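Long-range contacts in photosystem II assembly protein Ycf48 (Thermosynechococcus elongatus, PDB 5OJ5), which helps assemble photosystem II at an early stage, takes part in replacing photodamaged D1, and binds the C-terminal extension of the D1 precursor: residues L59-I64 with R101-F107; H67-L71 with G127-W131; P118-L122 with Q133-D137; T54-D60 with L71-T77; N110-I114 with G151-A155. All blocks are in the same frame, centred on the assembly; numbering follows the deposited sequence.

Overall arrangement
The five contacts follow three successive blades of a seven-bladed beta-propeller. Contact 4 lies within one blade, contact 3 within the next, and contacts 1, 2 and 5 join neighbouring blades. Contact 1 is innermost, its centre about 10 Å from that of the chain and about 10 Å from the centres of contacts 2 and 4, which both use strand 69-73, the neighbour of strand 58-63. Contacts 4 and 5 have centres about 21 Å apart, yet still touch through Val72 and Ile114. Ile134 of contact 3 packs on Trp113 of contact 5, their centres about 14 Å apart. The bound D1 peptide reaches contact 2 by backbone hydrogen bonds at Trp131 and contact 3 by packing on Leu122.

Contact 1. Residues L59-I64 with R101-F107; sequences LDMSFI and RFNSVSF
Strands 59-63 and 101-107 are the innermost strands of two successive propeller blades, side by side and nearly parallel (19°), with axes approaching to 5.6 Å. Both direct hydrogen bonds between them run from backbone N-H groups of the second strand to side chains of the first. Asp60 swings CG anti to its backbone nitrogen (chi1 -158°), and its OD2 accepts a hydrogen bond from Val105 N at 2.9 Å, from the anti side and 28° out of the carboxylate plane. A water donates to the same Asp60 OD2 and also bonds Ser104 OG, whose further partner is Ile147 N. Two residues on, Ser62 OG repeats the scheme with Phe107 N at 3.0 Å. Between these bonds Val105 CG1 is wedged 3.6 Å from Met61 N. The ends pack through side chains. Ile64 slants across the Phe107 ring, CG1 lying 3.4 Å from Phe107 CD1 and CD1 over the face. At the other end Leu59 CD1 sits 3.6 Å above the centre of the Arg101 guanidinium face, the two chains crossing almost at a right angle. Outward, strand 58-63 pairs with strand 69-73 and strand 101-108 with strand 111-117; Phe102 reaches across to Val72 and Ile114, and Ser106 OG bonds Ala149 N of strand 144-151, in the following blade.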
# COMPACT_ATOMS: atom_id res chain seq x y z
N LEU A 59 3.42 3.01 -7.63
CA LEU A 59 3.45 3.03 -6.18
C LEU A 59 2.09 2.97 -5.51
O LEU A 59 2.01 2.54 -4.36
CB LEU A 59 4.23 4.24 -5.69
CG LEU A 59 5.69 4.26 -6.15
CD1 LEU A 59 6.33 5.58 -5.70
CD2 LEU A 59 6.44 3.07 -5.55
N ASP A 60 1.03 3.43 -6.16
CA ASP A 60 -0.28 3.44 -5.50
C ASP A 60 -1.38 3.52 -6.54
O ASP A 60 -1.15 3.88 -7.70
CB ASP A 60 -0.37 4.57 -4.47
CG ASP A 60 -1.43 4.32 -3.40
OD1 ASP A 60 -1.89 3.15 -3.23
OD2 ASP A 60 -1.77 5.31 -2.73
N MET A 61 -2.60 3.22 -6.10
CA MET A 61 -3.78 3.18 -6.96
C MET A 61 -5.00 3.47 -6.11
O MET A 61 -5.08 3.01 -4.98
CB MET A 61 -3.84 1.81 -7.65
CG MET A 61 -5.02 1.60 -8.59
SD MET A 61 -5.19 -0.08 -9.22
CE MET A 61 -3.67 -0.30 -10.11
N SER A 62 -5.98 4.18 -6.69
CA SER A 62 -7.25 4.44 -6.00
C SER A 62 -8.36 4.61 -7.02
O SER A 62 -8.12 5.14 -8.12
CB SER A 62 -7.11 5.68 -5.11
OG SER A 62 -8.27 5.89 -4.32
N PHE A 63 -9.55 4.15 -6.67
CA PHE A 63 -10.70 4.20 -7.54
C PHE A 63 -11.74 5.22 -7.06
O PHE A 63 -12.05 5.33 -5.87
CB PHE A 63 -11.34 2.82 -7.70
CG PHE A 63 -10.65 1.98 -8.75
CD1 PHE A 63 -11.14 1.90 -10.05
CD2 PHE A 63 -9.48 1.33 -8.46
CE1 PHE A 63 -10.47 1.18 -11.02
CE2 PHE A 63 -8.80 0.60 -9.47
CZ PHE A 63 -9.30 0.55 -10.74
N ILE A 64 -12.33 5.92 -8.03
CA ILE A 64 -13.52 6.73 -7.80
C ILE A 64 -14.74 5.85 -7.61
O ILE A 64 -15.56 6.07 -6.72
CB ILE A 64 -13.71 7.66 -9.01
CG1 ILE A 64 -12.58 8.68 -9.05
CG2 ILE A 64 -15.09 8.34 -8.97
CD1 ILE A 64 -12.11 9.18 -10.33
N ARG A 101 8.39 11.62 -7.11
CA ARG A 101 7.93 10.28 -6.77
C ARG A 101 6.54 10.45 -6.20
O ARG A 101 6.39 10.95 -5.09
CB ARG A 101 8.89 9.71 -5.74
CG ARG A 101 8.53 8.35 -5.28
CD ARG A 101 9.45 7.96 -4.12
NE ARG A 101 9.10 6.67 -3.53
CZ ARG A 101 9.52 5.49 -3.97
NH1 ARG A 101 10.36 5.37 -5.01
NH2 ARG A 101 9.11 4.39 -3.34
N PHE A 102 5.50 10.07 -6.97
CA PHE A 102 4.13 10.14 -6.46
C PHE A 102 3.89 8.90 -5.63
O PHE A 102 3.79 7.79 -6.16
CB PHE A 102 3.12 10.23 -7.60
CG PHE A 102 3.12 11.52 -8.39
CD1 PHE A 102 3.57 12.73 -7.91
CD2 PHE A 102 2.55 11.51 -9.66
CE1 PHE A 102 3.48 13.88 -8.69
CE2 PHE A 102 2.43 12.66 -10.39
CZ PHE A 102 2.93 13.84 -9.91
N ASN A 103 3.87 9.09 -4.31
CA ASN A 103 3.87 8.03 -3.32
C ASN A 103 2.47 7.51 -3.02
O ASN A 103 2.33 6.38 -2.55
CB ASN A 103 4.47 8.62 -1.97
CG ASN A 103 5.90 8.80 -1.97
OD1 ASN A 103 6.65 8.04 -2.56
ND2 ASN A 103 6.31 9.81 -1.23
N SER A 104 1.44 8.34 -3.22
CA SER A 104 0.13 8.03 -2.66
C SER A 104 -0.92 8.75 -3.48
O SER A 104 -0.75 9.93 -3.81
CB SER A 104 0.10 8.47 -1.21
OG SER A 104 -1.14 8.31 -0.56
N VAL A 105 -2.03 8.05 -3.77
CA VAL A 105 -3.20 8.64 -4.40
C VAL A 105 -4.42 8.13 -3.65
O VAL A 105 -4.47 6.95 -3.27
CB VAL A 105 -3.29 8.32 -5.91
CG1 VAL A 105 -3.29 6.80 -6.20
CG2 VAL A 105 -4.49 9.00 -6.58
N SER A 106 -5.40 9.01 -3.44
CA SER A 106 -6.60 8.60 -2.71
C SER A 106 -7.78 9.39 -3.19
O SER A 106 -7.75 10.63 -3.17
CB SER A 106 -6.39 8.83 -1.22
OG SER A 106 -7.52 8.48 -0.46
N PHE A 107 -8.84 8.69 -3.56
CA PHE A 107 -10.13 9.29 -3.92
C PHE A 107 -11.19 8.90 -2.91
O PHE A 107 -11.19 7.80 -2.35
CB PHE A 107 -10.60 8.79 -5.30
CG PHE A 107 -9.94 9.53 -6.44
CD1 PHE A 107 -10.59 10.62 -7.04
CD2 PHE A 107 -8.65 9.19 -6.89
CE1 PHE A 107 -10.01 11.34 -8.06
CE2 PHE A 107 -8.05 9.94 -7.94
CZ PHE A 107 -8.74 11.01 -8.50
O HOH W 1 -1.64 5.65 -0.08
O HOH W 2 -12.17 5.39 -3.00

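Contact 2. Residues H67-L71 with G127-W131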
# COMPACT_ATOMS: atom_id res chain seq x y z
N HIS A 67 -15.36 1.43 -11.95
CA HIS A 67 -14.73 1.46 -13.27
C HIS A 67 -13.65 2.50 -13.45
O HIS A 67 -12.72 2.30 -14.25
CB HIS A 67 -15.81 1.69 -14.32
CG HIS A 67 -16.80 0.59 -14.33
ND1 HIS A 67 -16.56 -0.63 -14.93
CD2 HIS A 67 -17.99 0.48 -13.72
CE1 HIS A 67 -17.60 -1.43 -14.73
NE2 HIS A 67 -18.49 -0.77 -14.01
N HIS A 68 -13.75 3.61 -12.73
CA HIS A 68 -12.92 4.77 -12.98
C HIS A 68 -11.90 4.90 -11.85
O HIS A 68 -12.29 5.02 -10.69
CB HIS A 68 -13.81 6.01 -13.03
CG HIS A 68 -13.12 7.26 -13.48
ND1 HIS A 68 -13.69 8.51 -13.32
CD2 HIS A 68 -11.95 7.45 -14.14
CE1 HIS A 68 -12.89 9.42 -13.86
NE2 HIS A 68 -11.82 8.80 -14.34
N GLY A 69 -10.62 4.87 -12.20
CA GLY A 69 -9.59 4.95 -11.20
C GLY A 69 -8.30 5.50 -11.75
O GLY A 69 -8.16 5.76 -12.95
N TRP A 70 -7.34 5.67 -10.85
CA TRP A 70 -6.05 6.30 -11.11
C TRP A 70 -4.94 5.54 -10.44
O TRP A 70 -5.12 5.01 -9.33
CB TRP A 70 -6.06 7.76 -10.59
CG TRP A 70 -6.96 8.68 -11.37
CD1 TRP A 70 -8.30 8.84 -11.21
CD2 TRP A 70 -6.58 9.51 -12.46
NE1 TRP A 70 -8.78 9.73 -12.16
CE2 TRP A 70 -7.73 10.18 -12.91
CE3 TRP A 70 -5.35 9.78 -13.07
CZ2 TRP A 70 -7.71 11.11 -13.97
CZ3 TRP A 70 -5.36 10.74 -14.10
CH2 TRP A 70 -6.51 11.38 -14.51
N LEU A 71 -3.77 5.54 -11.07
CA LEU A 71 -2.56 5.02 -10.45
C LEU A 71 -1.45 6.05 -10.61
O LEU A 71 -1.49 6.92 -11.50
CB LEU A 71 -2.18 3.65 -10.99
CG LEU A 71 -1.84 3.48 -12.48
CD1 LEU A 71 -0.43 4.03 -12.81
CD2 LEU A 71 -1.95 2.02 -12.90
N GLY A 127 -12.95 14.03 -10.38
CA GLY A 127 -12.54 12.72 -10.82
C GLY A 127 -11.25 12.73 -11.60
O GLY A 127 -11.00 11.79 -12.38
N GLY A 128 -10.41 13.75 -11.42
CA GLY A 128 -9.16 13.82 -12.10
C GLY A 128 -9.23 14.38 -13.51
O GLY A 128 -8.24 14.33 -14.23
N GLN A 129 -10.37 14.96 -13.90
CA GLN A 129 -10.41 15.64 -15.20
C GLN A 129 -9.65 16.95 -15.15
O GLN A 129 -9.11 17.38 -16.19
CB GLN A 129 -11.85 15.82 -15.66
CG GLN A 129 -12.60 14.48 -15.65
CD GLN A 129 -11.80 13.35 -16.33
OE1 GLN A 129 -11.60 13.37 -17.54
NE2 GLN A 129 -11.37 12.34 -15.57
N SER A 130 -9.55 17.58 -13.98
CA SER A 130 -8.69 18.73 -13.80
C SER A 130 -8.01 18.56 -12.45
O SER A 130 -8.65 18.19 -11.45
CB SER A 130 -9.41 20.04 -13.86
OG SER A 130 -10.43 20.06 -12.95
N TRP A 131 -6.72 18.81 -12.44
CA TRP A 131 -5.92 18.74 -11.24
C TRP A 131 -5.32 20.11 -10.97
O TRP A 131 -4.91 20.80 -11.91
CB TRP A 131 -4.76 17.74 -11.43
CG TRP A 131 -5.15 16.28 -11.54
CD1 TRP A 131 -5.43 15.59 -12.68
CD2 TRP A 131 -5.32 15.38 -10.46
NE1 TRP A 131 -5.74 14.29 -12.37
CE2 TRP A 131 -5.69 14.13 -11.01
CE3 TRP A 131 -5.20 15.51 -9.08
CZ2 TRP A 131 -5.91 13.00 -10.23
CZ3 TRP A 131 -5.43 14.37 -8.29
CH2 TRP A 131 -5.79 13.14 -8.87
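Trp70, on the second strand of one blade, meets Gly127, Gly128 and Trp131 of the next, in a loop that matches the Asp-box motif of sialidase-type propellers. The Trp70 indole hangs with CG anti to its carbonyl carbon (chi1 -69°), which carries NE1 to Gly127 O at 3.0 Å. The bond is bent, 140° at the hydrogen, and the donor stands above the carbonyl plane. Gln129 folds back at chi2, and its NE2 reaches the same Gly127 O at 3.3 Å from the opposite face of that plane. Along the indole, Trp70 CZ2 comes within 3.6 Å of Gly128 CA, an approach made possible by the absence of a side chain there. Beyond it Trp131 presents its edge to the face of Trp70 in a T-shaped stack, planes at 86°, with Trp131 NE1 3.7 Å from Trp70 CH2. His68 extends beside the group; its CE1 lies 3.4 Å from Gly127 O, and Gln129 NE2 sits in plane at the imidazole edge. Both His68 NE2 and Gln129 NE2 bond Glu80 OE2, so the carboxylate joins the two blades at this edge. Within the loop, Thr124 OG1 bonds Gly128 N and Asp126 OD2 bonds Ser130 OG. The chemistry is consistent with a loop held in place: two side-chain N-H groups grip one buried carbonyl oxygen while the stack confines Trp131, whose backbone hydrogen-bonds the bound peptide, probably helping to set the surface that receives it.

Contact 3. Residues P118-L122 with Q133-D137; sequences PPIML and QIPLD
Pro119, just before strand 120-124, rests its CB 3.9 Å from Leu136 CD1. That same methyl passes over the backbone that follows, 3.6 Å from Ile120 N. Ile120 itself turns mainly to the other side, but CG1, anti to the backbone nitrogen (chi1 -176°), comes back to cross the Gln133 side chain almost at a right angle, 3.7 Å from Gln133 NE2. Met121 and Leu136 contribute the largest shares of the contact. The carbonyl oxygen of Met121 accepts from Ile134 N at 2.9 Å, and the Met121 chain stays extended to the sulfur before bending at chi3 (-70°), so that CG and SD run past Ile134 CB while CE lies 3.9 Å from Leu136 CD2. On the N-H side of Met121 one water bridges the two segments: it accepts from Met121 N and Gln133 NE2 and donates to Ile134 O at 2.8 Å. Leu122 closes the walk as the antiparallel, non-hydrogen-bonded partner of Gln133, the CA atoms only 4.5 Å apart and Leu122 CD2 packed on Gln133 CA and CB. Strand 132-133 is the outermost of its blade, beside strand 120-124, which in turn pairs with 111-117. From there the chain leaves for the next blade, where Leu136 and Pro119 both pack on Pro144 and Met121 reaches Ile147, while Ile134 leans on Trp113 of its own blade.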
# COMPACT_ATOMS: atom_id res chain seq x y z
N PRO A 118 10.10 15.15 -4.17
CA PRO A 118 10.10 16.24 -3.20
C PRO A 118 8.69 16.82 -3.08
O PRO A 118 7.83 16.57 -3.94
CB PRO A 118 11.11 17.23 -3.79
CG PRO A 118 11.07 16.97 -5.21
CD PRO A 118 10.90 15.48 -5.35
N PRO A 119 8.43 17.58 -2.01
CA PRO A 119 7.06 17.84 -1.60
C PRO A 119 6.18 18.34 -2.72
O PRO A 119 6.46 19.38 -3.35
CB PRO A 119 7.23 18.86 -0.47
CG PRO A 119 8.56 18.48 0.14
CD PRO A 119 9.42 18.09 -1.03
N ILE A 120 5.08 17.63 -2.94
CA ILE A 120 4.07 18.02 -3.91
C ILE A 120 2.75 17.45 -3.44
O ILE A 120 2.68 16.33 -2.91
CB ILE A 120 4.43 17.55 -5.35
CG1 ILE A 120 3.41 18.07 -6.37
CG2 ILE A 120 4.62 16.04 -5.42
CD1 ILE A 120 3.92 18.02 -7.80
N MET A 121 1.70 18.23 -3.69
CA MET A 121 0.33 17.81 -3.45
C MET A 121 -0.53 18.29 -4.61
O MET A 121 -0.50 19.46 -4.97
CB MET A 121 -0.19 18.39 -2.13
CG MET A 121 -1.67 18.05 -1.87
SD MET A 121 -2.26 18.61 -0.28
CE MET A 121 -1.39 17.50 0.80
N LEU A 122 -1.31 17.36 -5.16
CA LEU A 122 -2.26 17.64 -6.22
C LEU A 122 -3.65 17.26 -5.74
O LEU A 122 -3.84 16.33 -4.93
CB LEU A 122 -1.93 16.79 -7.44
CG LEU A 122 -0.51 16.91 -7.98
CD1 LEU A 122 -0.27 15.92 -9.11
CD2 LEU A 122 -0.18 18.30 -8.41
N GLN A 133 -2.41 22.05 -8.23
CA GLN A 133 -1.35 21.89 -7.26
C GLN A 133 -1.68 22.72 -6.03
O GLN A 133 -2.02 23.91 -6.14
CB GLN A 133 -0.02 22.27 -7.88
CG GLN A 133 1.10 22.07 -6.91
CD GLN A 133 2.46 22.09 -7.59
OE1 GLN A 133 2.59 22.41 -8.79
NE2 GLN A 133 3.48 21.78 -6.82
N ILE A 134 -1.61 22.10 -4.86
CA ILE A 134 -1.84 22.76 -3.59
C ILE A 134 -0.48 23.07 -2.98
O ILE A 134 0.27 22.14 -2.67
CB ILE A 134 -2.65 21.90 -2.62
CG1 ILE A 134 -3.98 21.56 -3.26
CG2 ILE A 134 -2.79 22.62 -1.23
CD1 ILE A 134 -4.95 21.05 -2.33
N PRO A 135 -0.16 24.34 -2.74
CA PRO A 135 1.13 24.66 -2.13
C PRO A 135 1.22 24.05 -0.74
O PRO A 135 0.26 24.07 0.03
CB PRO A 135 1.08 26.19 -2.03
CG PRO A 135 -0.05 26.64 -2.90
CD PRO A 135 -1.02 25.51 -2.98
N LEU A 136 2.36 23.44 -0.46
CA LEU A 136 2.63 22.89 0.86
C LEU A 136 3.48 23.87 1.67
O LEU A 136 4.42 24.47 1.15
CB LEU A 136 3.40 21.58 0.75
CG LEU A 136 2.51 20.49 0.13
CD1 LEU A 136 3.37 19.33 -0.30
CD2 LEU A 136 1.46 20.07 1.12
N ASP A 137 3.18 23.97 2.95
CA ASP A 137 4.00 24.75 3.87
C ASP A 137 5.42 24.22 3.87
O ASP A 137 5.62 23.02 4.09
CB ASP A 137 3.39 24.56 5.25
CG ASP A 137 3.99 25.47 6.32
OD1 ASP A 137 5.11 26.01 6.16
OD2 ASP A 137 3.30 25.63 7.35
O HOH W 3 2.45 21.08 -4.00

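Contact 4. Residues T54-D60 with L71-T77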
# COMPACT_ATOMS: atom_id res chain seq x y z
N THR A 54 4.40 1.99 -19.65
CA THR A 54 5.49 2.64 -18.94
C THR A 54 6.44 1.56 -18.47
O THR A 54 6.05 0.40 -18.35
CB THR A 54 5.01 3.45 -17.73
OG1 THR A 54 6.13 4.19 -17.23
CG2 THR A 54 4.46 2.56 -16.61
N THR A 55 7.68 1.95 -18.14
CA THR A 55 8.55 1.09 -17.36
C THR A 55 8.84 1.69 -15.99
O THR A 55 9.67 1.14 -15.25
CB THR A 55 9.86 0.75 -18.08
OG1 THR A 55 10.64 1.95 -18.23
CG2 THR A 55 9.59 0.13 -19.44
N ALA A 56 8.14 2.77 -15.62
CA ALA A 56 8.30 3.33 -14.28
C ALA A 56 7.60 2.46 -13.24
O ALA A 56 6.55 1.87 -13.49
CB ALA A 56 7.66 4.72 -14.24
N THR A 57 8.19 2.41 -12.06
CA THR A 57 7.54 1.72 -10.94
C THR A 57 6.28 2.44 -10.48
O THR A 57 6.29 3.64 -10.23
CB THR A 57 8.53 1.68 -9.78
OG1 THR A 57 9.71 0.96 -10.20
CG2 THR A 57 7.95 1.04 -8.52
N ILE A 58 5.20 1.68 -10.38
CA ILE A 58 3.93 2.16 -9.85
C ILE A 58 3.90 1.99 -8.34
O ILE A 58 4.28 0.93 -7.82
CB ILE A 58 2.76 1.45 -10.55
CG1 ILE A 58 2.83 1.65 -12.08
CG2 ILE A 58 1.43 1.94 -9.99
CD1 ILE A 58 3.11 3.08 -12.52
N LEU A 59 3.42 3.01 -7.63
CA LEU A 59 3.45 3.03 -6.18
C LEU A 59 2.09 2.97 -5.51
O LEU A 59 2.01 2.54 -4.36
CB LEU A 59 4.23 4.24 -5.69
CG LEU A 59 5.69 4.26 -6.15
CD1 LEU A 59 6.33 5.58 -5.70
CD2 LEU A 59 6.44 3.07 -5.55
N ASP A 60 1.03 3.43 -6.16
CA ASP A 60 -0.28 3.44 -5.50
C ASP A 60 -1.38 3.52 -6.54
O ASP A 60 -1.15 3.88 -7.70
CB ASP A 60 -0.37 4.57 -4.47
CG ASP A 60 -1.43 4.32 -3.40
OD1 ASP A 60 -1.89 3.15 -3.23
OD2 ASP A 60 -1.77 5.31 -2.73
N LEU A 71 -3.77 5.54 -11.07
CA LEU A 71 -2.56 5.02 -10.45
C LEU A 71 -1.45 6.05 -10.61
O LEU A 71 -1.49 6.92 -11.50
CB LEU A 71 -2.18 3.65 -10.99
CG LEU A 71 -1.84 3.48 -12.48
CD1 LEU A 71 -0.43 4.03 -12.81
CD2 LEU A 71 -1.95 2.02 -12.90
N VAL A 72 -0.47 5.96 -9.70
CA VAL A 72 0.61 6.92 -9.65
C VAL A 72 1.92 6.20 -9.36
O VAL A 72 1.93 5.12 -8.75
CB VAL A 72 0.39 8.04 -8.60
CG1 VAL A 72 -0.88 8.80 -8.88
CG2 VAL A 72 0.38 7.47 -7.17
N GLY A 73 3.04 6.84 -9.72
CA GLY A 73 4.33 6.28 -9.35
C GLY A 73 5.47 7.21 -9.60
O GLY A 73 5.36 8.44 -9.58
N VAL A 74 6.61 6.57 -9.88
CA VAL A 74 7.90 7.24 -10.05
C VAL A 74 7.88 8.09 -11.32
O VAL A 74 7.15 7.80 -12.27
CB VAL A 74 8.98 6.13 -10.09
CG1 VAL A 74 10.35 6.64 -10.45
CG2 VAL A 74 9.05 5.45 -8.71
N ASN A 75 8.71 9.15 -11.34
CA ASN A 75 8.82 10.05 -12.49
C ASN A 75 7.50 10.68 -12.85
O ASN A 75 7.14 10.80 -14.03
CB ASN A 75 9.48 9.35 -13.65
CG ASN A 75 10.89 8.92 -13.33
OD1 ASN A 75 11.35 7.93 -13.86
ND2 ASN A 75 11.58 9.65 -12.43
N ALA A 76 6.76 11.08 -11.81
CA ALA A 76 5.50 11.79 -11.98
C ALA A 76 4.53 11.00 -12.82
O ALA A 76 3.70 11.57 -13.52
CB ALA A 76 5.72 13.22 -12.49
N THR A 77 4.59 9.67 -12.70
CA THR A 77 3.68 8.83 -13.48
C THR A 77 2.26 8.91 -12.94
O THR A 77 2.03 8.75 -11.74
CB THR A 77 4.15 7.38 -13.50
OG1 THR A 77 5.40 7.35 -14.21
CG2 THR A 77 3.17 6.44 -14.19
O HOH W 4 5.63 6.78 -16.86
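Leu59 N and Asp60 N both bond Val72 O, at 2.8 and 3.2 Å, the mark of a classic beta bulge in the hairpin of strands 58-63 and 69-73, the two inner strands of a propeller blade. The carbonyl oxygen is thereby gripped twice; Val72 N answers with a bond to Asp60 O at 3.0 Å. On the Thr57 side of the bulge, Val74 N meets Thr57 O almost head-on, 173° at the hydrogen. Gly73 lies between as the non-hydrogen-bonded partner of Ile58, the backbones so close that their CA atoms are 4.2 Å apart. Farther out, Thr54 OG1 accepts from Ala56 N in an ST turn, and a water links this oxygen to Thr77 OG1. The latter hydroxyl gives its own proton to Val74 O, fixing the bend that leads into strand 77-81, and Ala56 CB lies 3.5 Å from Thr77 OG1. Ile58 has CG1 anti to its carbonyl carbon (chi1 -57°), which sends the chain across Leu71 and Thr77 at about right angles. Its terminal methyl completes the packing: Ile58 CD1 stands 3.7 Å from Leu71 CD1 and 3.8 Å from Thr77 CG2.

Contact 5. Residues N110-I114 with G151-A155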
# COMPACT_ATOMS: atom_id res chain seq x y z
N ASN A 110 -15.50 11.71 -6.40
CA ASN A 110 -14.76 12.50 -7.38
C ASN A 110 -13.66 13.36 -6.77
O ASN A 110 -12.93 14.01 -7.52
CB ASN A 110 -15.70 13.38 -8.21
CG ASN A 110 -16.04 12.77 -9.60
OD1 ASN A 110 -15.57 11.71 -9.98
ND2 ASN A 110 -16.83 13.48 -10.36
N GLU A 111 -13.54 13.40 -5.43
CA GLU A 111 -12.47 14.17 -4.80
C GLU A 111 -11.24 13.30 -4.64
O GLU A 111 -11.31 12.23 -4.02
CB GLU A 111 -12.89 14.71 -3.45
CG GLU A 111 -11.83 15.66 -2.96
CD GLU A 111 -12.26 16.49 -1.76
OE1 GLU A 111 -13.12 16.04 -0.93
OE2 GLU A 111 -11.77 17.68 -1.64
N GLY A 112 -10.11 13.74 -5.21
CA GLY A 112 -8.89 12.97 -5.17
C GLY A 112 -7.69 13.82 -4.81
O GLY A 112 -7.66 15.03 -5.02
N TRP A 113 -6.68 13.12 -4.31
CA TRP A 113 -5.46 13.74 -3.82
C TRP A 113 -4.28 12.87 -4.23
O TRP A 113 -4.37 11.64 -4.19
CB TRP A 113 -5.47 13.82 -2.29
CG TRP A 113 -6.67 14.46 -1.68
CD1 TRP A 113 -7.90 13.91 -1.52
CD2 TRP A 113 -6.74 15.77 -1.13
NE1 TRP A 113 -8.75 14.81 -0.88
CE2 TRP A 113 -8.05 15.95 -0.63
CE3 TRP A 113 -5.81 16.80 -0.97
CZ2 TRP A 113 -8.45 17.13 0.01
CZ3 TRP A 113 -6.21 17.99 -0.35
CH2 TRP A 113 -7.52 18.12 0.14
N ILE A 114 -3.17 13.51 -4.58
CA ILE A 114 -1.89 12.83 -4.82
C ILE A 114 -0.84 13.57 -4.01
O ILE A 114 -0.83 14.81 -4.00
CB ILE A 114 -1.50 12.88 -6.31
CG1 ILE A 114 -2.53 12.11 -7.15
CG2 ILE A 114 -0.10 12.31 -6.51
CD1 ILE A 114 -2.39 12.40 -8.65
N GLY A 151 -13.39 12.70 1.93
CA GLY A 151 -14.56 13.24 1.28
C GLY A 151 -14.89 14.63 1.77
O GLY A 151 -14.50 15.06 2.85
N ASN A 152 -15.63 15.33 0.92
CA ASN A 152 -16.24 16.59 1.28
C ASN A 152 -15.24 17.58 1.83
O ASN A 152 -15.56 18.29 2.80
CB ASN A 152 -17.40 16.37 2.25
CG ASN A 152 -18.52 15.56 1.62
OD1 ASN A 152 -19.20 16.04 0.73
ND2 ASN A 152 -18.69 14.32 2.05
N GLY A 153 -14.04 17.65 1.22
CA GLY A 153 -13.06 18.64 1.59
C GLY A 153 -12.09 18.23 2.67
O GLY A 153 -11.18 19.01 3.00
N SER A 154 -12.23 17.03 3.23
CA SER A 154 -11.36 16.60 4.31
C SER A 154 -10.36 15.54 3.82
O SER A 154 -10.67 14.71 2.96
CB SER A 154 -12.20 16.01 5.44
OG SER A 154 -12.89 17.03 6.19
N ALA A 155 -9.17 15.58 4.41
CA ALA A 155 -8.14 14.59 4.09
C ALA A 155 -7.14 14.56 5.23
O ALA A 155 -7.01 15.53 5.99
CB ALA A 155 -7.43 14.91 2.79
O HOH W 5 -11.42 14.30 0.35
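Glu111 and Gly153 make the one direct hydrogen bond of this contact: Gly153 N gives its proton to Glu111 OE1 at 2.8 Å, nearly straight (167°) and on the syn lone pair. Glu111 gets there fully stretched, CG anti to the backbone nitrogen (chi1 -171°) and the rest of the chain extended, so that the carboxylate lies against the turn and OE2 comes 3.6 Å from Gly153 CA. The main apolar touch is that of Ala155 on Trp113. Ala155 CB stands 3.6 Å above the plane of the Trp113 indole, offset toward the rim, in a CH-pi contact over the six-membered ring. A water held in the plane of the indole ties the two patches together: it accepts from Trp113 NE1 and Gly151 N, both at 3.0 Å, and donates to Ser154 O at 2.7 Å, with a weaker bond to Glu111 OE1. Four groups from both segments thus share one solvent molecule. In the next shell His123 NE2 bonds Glu111 OE2, steadying the carboxylate from within its own blade, and the His123 ring also meets Trp113. Ile147, Ala149 and Thr167 of the following blade pack on that indole as well. The turn is shaped internally by Ser154 N bonding Gly151 O at 3.0 Å, with Asn152 and Gly153 both in left-handed backbone conformations. Such a type I' turn is characteristic of tight two-residue beta-hairpins; here it links strands 144-151 and 154-159, the inner pair of one propeller blade, and packs against strand 111-117 of the blade before.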